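Local coordinates for protein pyruvate kinase (Cryptosporidium parvum, PDB 4DRS) that probably catalyses the last step of glycolysis, the magnesium- and potassium-dependent transfer of phosphate from phosphoenolpyruvate to ADP that yields pyruvate and ATP, at residues A[488-491]-A[492-496]. Sequence-based numbering, arbitrary orientation.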
ATOM      1  N   LEU A 488      22.389  12.468  27.485  1.00 55.48           N
ATOM      2  CA  LEU A 488      21.012  12.729  27.908  1.00 56.43           C
ATOM      3  C   LEU A 488      20.912  13.957  28.821  1.00 58.95           C
ATOM      4  O   LEU A 488      19.939  14.715  28.746  1.00 59.34           O
ATOM      5  CB  LEU A 488      20.419  11.506  28.609  1.00 56.75           C
ATOM      6  CG  LEU A 488      20.036  10.295  27.753  1.00 55.15           C
ATOM      7  CD1 LEU A 488      19.844   9.073  28.641  1.00 55.82           C
ATOM      8  CD2 LEU A 488      18.784  10.568  26.933  1.00 53.62           C
ATOM      9  N   ALA A 489      21.916  14.148  29.678  1.00 59.74           N
ATOM     10  CA  ALA A 489      21.964  15.310  30.564  1.00 62.04           C
ATOM     11  C   ALA A 489      22.181  16.594  29.766  1.00 62.65           C
ATOM     12  O   ALA A 489      21.478  17.589  29.973  1.00 63.47           O
ATOM     13  CB  ALA A 489      23.047  15.141  31.624  1.00 62.77           C
ATOM     14  N   LEU A 490      23.144  16.560  28.847  1.00 62.20           N
ATOM     15  CA  LEU A 490      23.422  17.704  27.983  1.00 62.53           C
ATOM     16  C   LEU A 490      22.236  18.011  27.067  1.00 62.56           C
ATOM     17  O   LEU A 490      21.897  19.180  26.867  1.00 63.94           O
ATOM     18  CB  LEU A 490      24.710  17.487  27.176  1.00 61.92           C
ATOM     19  CG  LEU A 490      25.265  18.624  26.301  1.00 62.89           C
ATOM     20  CD1 LEU A 490      25.346  19.952  27.045  1.00 64.69           C
ATOM     21  CD2 LEU A 490      26.632  18.250  25.748  1.00 62.49           C
ATOM     22  N   ALA A 491      21.599  16.967  26.535  1.00 60.35           N
ATOM     23  CA  ALA A 491      20.423  17.135  25.673  1.00 59.78           C
ATOM     24  C   ALA A 491      19.218  17.686  26.433  1.00 61.03           C
ATOM     25  O   ALA A 491      18.431  18.461  25.880  1.00 59.98           O
ATOM     26  CB  ALA A 491      20.068  15.828  24.977  1.00 57.64           C
ATOM     27  N   LYS A 492      19.075  17.276  27.692  1.00 63.23           N
ATOM     28  CA  LYS A 492      18.043  17.815  28.579  1.00 66.26           C
ATOM     29  C   LYS A 492      18.278  19.309  28.809  1.00 68.36           C
ATOM     30  O   LYS A 492      17.337  20.102  28.750  1.00 68.85           O
ATOM     31  CB  LYS A 492      18.023  17.055  29.910  1.00 68.04           C
ATOM     32  CG  LYS A 492      16.801  17.315  30.779  1.00 70.92           C
ATOM     33  CD  LYS A 492      16.878  16.532  32.084  1.00 72.71           C
ATOM     34  CE  LYS A 492      15.803  16.964  33.077  1.00 75.55           C
ATOM     35  NZ  LYS A 492      14.431  16.515  32.696  1.00 75.71           N
ATOM     36  N   GLU A 493      19.538  19.677  29.048  1.00 70.30           N
ATOM     37  CA  GLU A 493      19.951  21.076  29.221  1.00 73.67           C
ATOM     38  C   GLU A 493      19.669  21.926  27.973  1.00 74.08           C
ATOM     39  O   GLU A 493      19.351  23.113  28.084  1.00 76.18           O
ATOM     40  CB  GLU A 493      21.440  21.145  29.604  1.00 75.62           C
ATOM     41  CG  GLU A 493      22.043  22.544  29.672  1.00 79.19           C
ATOM     42  CD  GLU A 493      23.537  22.537  29.960  1.00 81.39           C
ATOM     43  OE1 GLU A 493      23.934  22.114  31.069  1.00 84.13           O
ATOM     44  OE2 GLU A 493      24.317  22.971  29.084  1.00 80.60           O
ATOM     45  N   GLU A 494      19.777  21.313  26.795  1.00 72.55           N
ATOM     46  CA  GLU A 494      19.562  22.006  25.519  1.00 71.40           C
ATOM     47  C   GLU A 494      18.112  21.943  25.039  1.00 70.28           C
ATOM     48  O   GLU A 494      17.811  22.333  23.907  1.00 68.04           O
ATOM     49  CB  GLU A 494      20.492  21.443  24.442  1.00 71.48           C
ATOM     50  CG  GLU A 494      21.965  21.748  24.664  1.00 73.80           C
ATOM     51  CD  GLU A 494      22.868  20.997  23.707  1.00 73.56           C
ATOM     52  OE1 GLU A 494      22.403  20.013  23.092  1.00 73.52           O
ATOM     53  OE2 GLU A 494      24.046  21.389  23.572  1.00 74.95           O
ATOM     54  N   SER A 495      17.225  21.454  25.906  1.00 71.33           N
ATOM     55  CA  SER A 495      15.786  21.359  25.634  1.00 71.31           C
ATOM     56  C   SER A 495      15.460  20.454  24.439  1.00 70.40           C
ATOM     57  O   SER A 495      14.540  20.734  23.663  1.00 70.59           O
ATOM     58  CB  SER A 495      15.162  22.754  25.457  1.00 73.37           C
ATOM     59  OG  SER A 495      15.366  23.565  26.605  1.00 74.45           O
ATOM     60  N   LEU A 496      16.219  19.369  24.301  1.00 68.89           N
ATOM     61  CA  LEU A 496      16.004  18.408  23.221  1.00 65.61           C
ATOM     62  C   LEU A 496      15.236  17.183  23.708  1.00 64.18           C
ATOM     63  O   LEU A 496      14.599  16.490  22.916  1.00 64.99           O
ATOM     64  CB  LEU A 496      17.338  17.993  22.589  1.00 64.66           C
ATOM     65  CG  LEU A 496      18.239  19.108  22.042  1.00 64.82           C
ATOM     66  CD1 LEU A 496      19.600  18.556  21.636  1.00 63.71           C
ATOM     67  CD2 LEU A 496      17.584  19.836  20.877  1.00 65.25           C
TER
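Ala491 and Leu496 meet where helix 480-493 runs out: the amide N of Leu496 reaches back to Ala491 O at 2.9 Å in a nearly straight bond (N-H...O 163°), and Ala491 CB lies 4.2 Å from Leu496 CB. Through Glu493 the chain is ordinary helix; the amides of Lys492, Glu493 and Glu494 go to the carbonyls of Leu488, Ala489 and Leu490, Glu494 being the first residue to depart from helical backbone angles. Glu494 N also makes a weak bond to Ala491 O, so that oxygen receives two amides as the helix unwinds.

The side chain of Glu494 is worth following outward. Glu494 CB sits 3.6 Å from Leu490 O. With chi1 at -68°, Glu494 CG is set beside the backbone N and against the same carbonyl oxygen, 3.4 Å from Leu490 O. The chain then runs extended, taking CD past Leu490 O and splitting the carboxylate's roles. Glu494 OE2 rests 4.0 Å from Leu490 CD1, while OE1 is hydrogen-bonded to Tyr472 OH, with Lys470 as a more distant, weak ion-pair partner. Leu490 CD1 is approached from a second carboxylate as well, since Glu493 OE2 comes within 3.8 Å; this methyl is thus bordered by two acidic tips.

Ala491 and Leu496 both touch Tyr472 and Ile451, which brings the end of the helix down onto strands 469-473 and 449-454 of the alpha/beta domain's sheet.

Ser495 makes the reversal possible: its positive phi (61°) turns the backbone so that Ser495 N lies 3.2 Å from Lys492 O, inside the wider loop closed by Leu496 N and Ala491 O. That pair of bonds, together with the apolar contact between Ala491 and Leu496, is the signature of a Schellman motif closing the C-terminus of a helix.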